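Local atomic coordinates of putative agmatine deiminase (Streptococcus mutans, PDB entry 2EWO), a protein that probably hydrolyses agmatine to N-carbamoylputrescine and ammonia, as a member of the guanidino-group-modifying enzyme superfamily. Residues 175-187 / 212-224. Residues are numbered along the deposited sequence; the frame is centred on the assembly and turned at random.
Sequences VTEMCLLHPSRNP and DGIDPYETNGHID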
loop_
_atom_site.group_PDB
_atom_site.type_symbol
_atom_site.label_atom_id
_atom_site.label_comp_id
_atom_site.label_asym_id
_atom_site.label_seq_id
_atom_site.Cartn_x
_atom_site.Cartn_y
_atom_site.Cartn_z
ATOM N N VAL A 175 -36.998 -6.755 -8.421
ATOM C CA VAL A 175 -35.827 -7.637 -8.342
ATOM C C VAL A 175 -35.826 -8.632 -9.505
ATOM O O VAL A 175 -36.846 -8.827 -10.158
ATOM C CB VAL A 175 -35.785 -8.448 -7.021
ATOM C CG1 VAL A 175 -35.792 -7.508 -5.826
ATOM C CG2 VAL A 175 -36.956 -9.420 -6.969
ATOM N N THR A 176 -34.680 -9.260 -9.749
ATOM C CA THR A 176 -34.525 -10.226 -10.835
ATOM C C THR A 176 -34.145 -11.605 -10.258
ATOM O O THR A 176 -32.985 -11.842 -9.947
ATOM C CB THR A 176 -33.444 -9.702 -11.837
ATOM O OG1 THR A 176 -32.961 -10.774 -12.650
ATOM C CG2 THR A 176 -32.286 -9.046 -11.086
ATOM N N GLU A 177 -35.112 -12.513 -10.119
ATOM C CA GLU A 177 -34.842 -13.832 -9.524
ATOM C C GLU A 177 -33.650 -14.612 -10.064
ATOM O O GLU A 177 -33.060 -15.413 -9.341
ATOM C CB GLU A 177 -36.093 -14.712 -9.581
ATOM C CG GLU A 177 -36.690 -14.848 -10.965
ATOM C CD GLU A 177 -38.123 -15.366 -10.947
ATOM O OE1 GLU A 177 -38.501 -16.100 -9.991
ATOM O OE2 GLU A 177 -38.861 -15.030 -11.912
HETATM N N MSE A 178 -33.294 -14.390 -11.325
HETATM C CA MSE A 178 -32.150 -15.093 -11.905
HETATM C C MSE A 178 -30.843 -14.683 -11.197
HETATM O O MSE A 178 -29.786 -15.282 -11.416
HETATM C CB MSE A 178 -32.047 -14.797 -13.407
HETATM C CG MSE A 178 -30.946 -15.580 -14.118
HETATM SE SE MSE A 178 -29.605 -14.441 -14.965
HETATM C CE MSE A 178 -29.876 -14.994 -16.820
ATOM N N CYS A 179 -30.931 -13.662 -10.349
ATOM C CA CYS A 179 -29.782 -13.161 -9.602
ATOM C C CYS A 179 -29.959 -13.330 -8.099
ATOM O O CYS A 179 -29.173 -14.020 -7.459
ATOM C CB CYS A 179 -29.547 -11.687 -9.925
ATOM S SG CYS A 179 -28.395 -10.858 -8.824
ATOM N N LEU A 180 -30.989 -12.714 -7.530
ATOM C CA LEU A 180 -31.211 -12.817 -6.092
ATOM C C LEU A 180 -31.337 -14.247 -5.588
ATOM O O LEU A 180 -31.146 -14.501 -4.401
ATOM C CB LEU A 180 -32.466 -12.048 -5.679
ATOM C CG LEU A 180 -32.574 -10.555 -6.000
ATOM C CD1 LEU A 180 -33.356 -9.915 -4.878
ATOM C CD2 LEU A 180 -31.206 -9.887 -6.139
ATOM N N LEU A 181 -31.672 -15.171 -6.487
ATOM C CA LEU A 181 -31.835 -16.585 -6.130
ATOM C C LEU A 181 -30.622 -17.421 -6.506
ATOM O O LEU A 181 -30.492 -18.570 -6.073
ATOM C CB LEU A 181 -33.078 -17.169 -6.810
ATOM C CG LEU A 181 -34.372 -17.216 -5.995
ATOM C CD1 LEU A 181 -34.657 -15.856 -5.384
ATOM C CD2 LEU A 181 -35.523 -17.659 -6.886
ATOM N N HIS A 182 -29.741 -16.835 -7.314
ATOM C CA HIS A 182 -28.524 -17.504 -7.754
ATOM C C HIS A 182 -27.906 -18.203 -6.538
ATOM O O HIS A 182 -27.970 -17.691 -5.423
ATOM C CB HIS A 182 -27.556 -16.467 -8.346
ATOM C CG HIS A 182 -26.523 -17.045 -9.266
ATOM N ND1 HIS A 182 -25.473 -17.819 -8.819
ATOM C CD2 HIS A 182 -26.377 -16.957 -10.609
ATOM C CE1 HIS A 182 -24.725 -18.180 -9.846
ATOM N NE2 HIS A 182 -25.253 -17.671 -10.945
ATOM N N PRO A 183 -27.327 -19.396 -6.728
ATOM C CA PRO A 183 -26.723 -20.098 -5.594
ATOM C C PRO A 183 -25.566 -19.332 -4.930
ATOM O O PRO A 183 -25.285 -19.552 -3.757
ATOM C CB PRO A 183 -26.286 -21.432 -6.208
ATOM C CG PRO A 183 -25.999 -21.072 -7.644
ATOM C CD PRO A 183 -27.178 -20.176 -7.969
ATOM N N SER A 184 -24.911 -18.435 -5.671
ATOM C CA SER A 184 -23.791 -17.661 -5.122
ATOM C C SER A 184 -24.285 -16.379 -4.474
ATOM O O SER A 184 -23.588 -15.372 -4.463
ATOM C CB SER A 184 -22.773 -17.309 -6.219
ATOM O OG SER A 184 -23.307 -16.427 -7.190
ATOM N N ARG A 185 -25.478 -16.433 -3.899
ATOM C CA ARG A 185 -26.071 -15.254 -3.294
ATOM C C ARG A 185 -27.236 -15.684 -2.406
ATOM O O ARG A 185 -28.373 -15.768 -2.872
ATOM C CB ARG A 185 -26.589 -14.351 -4.415
ATOM C CG ARG A 185 -26.694 -12.890 -4.086
ATOM C CD ARG A 185 -25.343 -12.199 -4.175
ATOM N NE ARG A 185 -25.048 -11.644 -5.499
ATOM C CZ ARG A 185 -24.822 -12.363 -6.592
ATOM N NH1 ARG A 185 -24.853 -13.687 -6.548
ATOM N NH2 ARG A 185 -24.555 -11.751 -7.733
ATOM N N ASN A 186 -26.960 -15.982 -1.141
ATOM C CA ASN A 186 -28.015 -16.376 -0.201
ATOM C C ASN A 186 -28.678 -17.728 -0.455
ATOM O O ASN A 186 -29.902 -17.826 -0.516
ATOM C CB ASN A 186 -29.097 -15.297 -0.160
ATOM C CG ASN A 186 -28.534 -13.929 0.157
ATOM O OD1 ASN A 186 -29.178 -12.897 -0.080
ATOM N ND2 ASN A 186 -27.321 -13.909 0.709
ATOM N N PRO A 187 -27.877 -18.792 -0.608
ATOM C CA PRO A 187 -28.434 -20.124 -0.848
ATOM C C PRO A 187 -28.908 -20.780 0.450
ATOM O O PRO A 187 -29.081 -21.990 0.512
ATOM C CB PRO A 187 -27.260 -20.874 -1.463
ATOM C CG PRO A 187 -26.111 -20.311 -0.718
ATOM C CD PRO A 187 -26.410 -18.816 -0.748
ATOM N N ASP A 212 -35.425 -13.163 -15.875
ATOM C CA ASP A 212 -34.186 -13.628 -16.570
ATOM C C ASP A 212 -33.524 -12.316 -16.807
ATOM O O ASP A 212 -34.206 -11.287 -16.784
ATOM C CB ASP A 212 -34.456 -14.425 -17.892
ATOM C CG ASP A 212 -34.193 -15.968 -17.837
ATOM O OD1 ASP A 212 -35.132 -16.763 -17.432
ATOM O OD2 ASP A 212 -33.060 -16.487 -18.211
ATOM N N GLY A 213 -32.256 -12.298 -16.997
ATOM C CA GLY A 213 -31.581 -11.016 -17.197
ATOM C C GLY A 213 -30.660 -11.111 -18.386
ATOM O O GLY A 213 -30.426 -12.197 -18.922
ATOM N N ILE A 214 -30.145 -9.972 -18.778
ATOM C CA ILE A 214 -29.219 -9.918 -19.907
ATOM C C ILE A 214 -27.769 -9.943 -19.413
ATOM O O ILE A 214 -26.848 -9.534 -20.129
ATOM C CB ILE A 214 -29.443 -8.654 -20.728
ATOM C CG1 ILE A 214 -29.077 -7.379 -19.975
ATOM C CG2 ILE A 214 -30.896 -8.478 -21.173
ATOM C CD1 ILE A 214 -28.800 -6.197 -20.905
ATOM N N ASP A 215 -27.595 -10.427 -18.196
ATOM C CA ASP A 215 -26.259 -10.546 -17.580
ATOM C C ASP A 215 -26.018 -11.990 -17.132
ATOM O O ASP A 215 -25.847 -12.268 -15.936
ATOM C CB ASP A 215 -26.139 -9.623 -16.365
ATOM C CG ASP A 215 -25.887 -8.160 -16.741
ATOM O OD1 ASP A 215 -24.816 -7.827 -17.377
ATOM O OD2 ASP A 215 -26.751 -7.256 -16.419
ATOM N N PRO A 216 -26.133 -12.959 -18.081
ATOM C CA PRO A 216 -26.003 -14.408 -17.861
ATOM C C PRO A 216 -25.020 -14.890 -16.784
ATOM O O PRO A 216 -25.419 -15.568 -15.831
ATOM C CB PRO A 216 -25.635 -14.933 -19.249
ATOM C CG PRO A 216 -26.404 -14.012 -20.150
ATOM C CD PRO A 216 -26.135 -12.657 -19.526
ATOM N N TYR A 217 -23.745 -14.533 -16.927
ATOM C CA TYR A 217 -22.742 -14.993 -15.974
ATOM C C TYR A 217 -21.820 -13.968 -15.291
ATOM O O TYR A 217 -20.840 -14.355 -14.642
ATOM C CB TYR A 217 -21.896 -16.089 -16.635
ATOM C CG TYR A 217 -22.693 -17.324 -17.006
ATOM C CD1 TYR A 217 -23.443 -18.009 -16.037
ATOM C CD2 TYR A 217 -22.676 -17.827 -18.314
ATOM C CE1 TYR A 217 -24.157 -19.169 -16.353
ATOM C CE2 TYR A 217 -23.384 -18.987 -18.649
ATOM C CZ TYR A 217 -24.122 -19.658 -17.664
ATOM O OH TYR A 217 -24.790 -20.825 -17.990
ATOM N N GLU A 218 -22.115 -12.678 -15.424
ATOM C CA GLU A 218 -21.287 -11.668 -14.761
ATOM C C GLU A 218 -21.974 -11.189 -13.484
ATOM O O GLU A 218 -21.700 -11.695 -12.394
ATOM C CB GLU A 218 -21.010 -10.461 -15.670
ATOM C CG GLU A 218 -20.061 -9.454 -14.999
ATOM C CD GLU A 218 -19.668 -8.266 -15.869
ATOM O OE1 GLU A 218 -18.950 -8.471 -16.878
ATOM O OE2 GLU A 218 -20.079 -7.126 -15.532
ATOM N N THR A 219 -22.868 -10.214 -13.627
ATOM C CA THR A 219 -23.599 -9.675 -12.492
ATOM C C THR A 219 -24.673 -10.687 -12.098
ATOM O O THR A 219 -25.316 -10.562 -11.055
ATOM C CB THR A 219 -24.259 -8.311 -12.849
ATOM O OG1 THR A 219 -25.319 -8.511 -13.795
ATOM C CG2 THR A 219 -23.223 -7.366 -13.468
ATOM N N ASN A 220 -24.839 -11.701 -12.945
ATOM C CA ASN A 220 -25.823 -12.759 -12.741
ATOM C C ASN A 220 -27.236 -12.264 -12.962
ATOM O O ASN A 220 -28.160 -12.617 -12.226
ATOM C CB ASN A 220 -25.705 -13.351 -11.341
ATOM C CG ASN A 220 -24.392 -14.051 -11.130
ATOM O OD1 ASN A 220 -23.936 -14.792 -12.003
ATOM N ND2 ASN A 220 -23.770 -13.823 -9.973
ATOM N N GLY A 221 -27.384 -11.428 -13.981
ATOM C CA GLY A 221 -28.686 -10.901 -14.329
ATOM C C GLY A 221 -29.292 -9.834 -13.437
ATOM O O GLY A 221 -30.386 -10.014 -12.903
ATOM N N HIS A 222 -28.595 -8.719 -13.272
ATOM C CA HIS A 222 -29.120 -7.626 -12.467
ATOM C C HIS A 222 -30.303 -7.012 -13.214
ATOM O O HIS A 222 -30.384 -7.102 -14.444
ATOM C CB HIS A 222 -28.049 -6.561 -12.258
ATOM C CG HIS A 222 -27.148 -6.820 -11.091
ATOM N ND1 HIS A 222 -26.115 -5.972 -10.754
ATOM C CD2 HIS A 222 -27.148 -7.803 -10.162
ATOM C CE1 HIS A 222 -25.519 -6.423 -9.663
ATOM N NE2 HIS A 222 -26.128 -7.533 -9.284
ATOM N N ILE A 223 -31.208 -6.377 -12.474
ATOM C CA ILE A 223 -32.387 -5.763 -13.081
ATOM C C ILE A 223 -32.130 -4.342 -13.586
ATOM O O ILE A 223 -32.880 -3.829 -14.416
ATOM C CB ILE A 223 -33.577 -5.735 -12.083
ATOM C CG1 ILE A 223 -34.887 -5.553 -12.839
ATOM C CG2 ILE A 223 -33.422 -4.578 -11.104
ATOM C CD1 ILE A 223 -36.091 -5.869 -12.003
ATOM N N ASP A 224 -31.064 -3.716 -13.090
ATOM C CA ASP A 224 -30.721 -2.354 -13.486
ATOM C C ASP A 224 -30.135 -2.326 -14.893
ATOM O O ASP A 224 -29.426 -1.395 -15.268
ATOM C CB ASP A 224 -29.742 -1.730 -12.470
ATOM C CG ASP A 224 -28.304 -2.178 -12.673
ATOM O OD1 ASP A 224 -28.094 -3.241 -13.282
ATOM O OD2 ASP A 224 -27.383 -1.470 -12.209
#
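M178, a selenomethionine, reaches across to the loop 212-224. Its CG is anti to the backbone N (chi1 -175°), and further bends carry the tip over the loop. There M178 SE lies 3.7 Å from G221 CA, and M178 CE lies 3.5 Å from G213 O. N220 meets H182 and R185 in the second half of 175-187. Its amide lies over one face of the H182 ring, with the two planes 31° apart. N220 CG is 3.6 Å from H182 CD2. The same amide comes to the edge of the R185 guanidinium, whose NE forms a salt bridge with E161. The H182 ring is itself steadied by a bond from S184 N to H182 ND1, in the ring plane. Both segments lie in the Porphyromonas-type peptidyl-arginine deiminase family region, consistent with a pentein fold. Strand 172-176 leads into the short helix 177-180. The loop 212-224 is part of the long connection between strands 206-210 and 227-231. C179 SG lies at the edge of the H222 ring, 3.6 Å from H222 CD2. At the strand end, T176 OG1 probably donates to G221 O, but that oxygen is crowded in the model and the bond is doubtful. I223 CB packs 3.7 Å from T176 CG2.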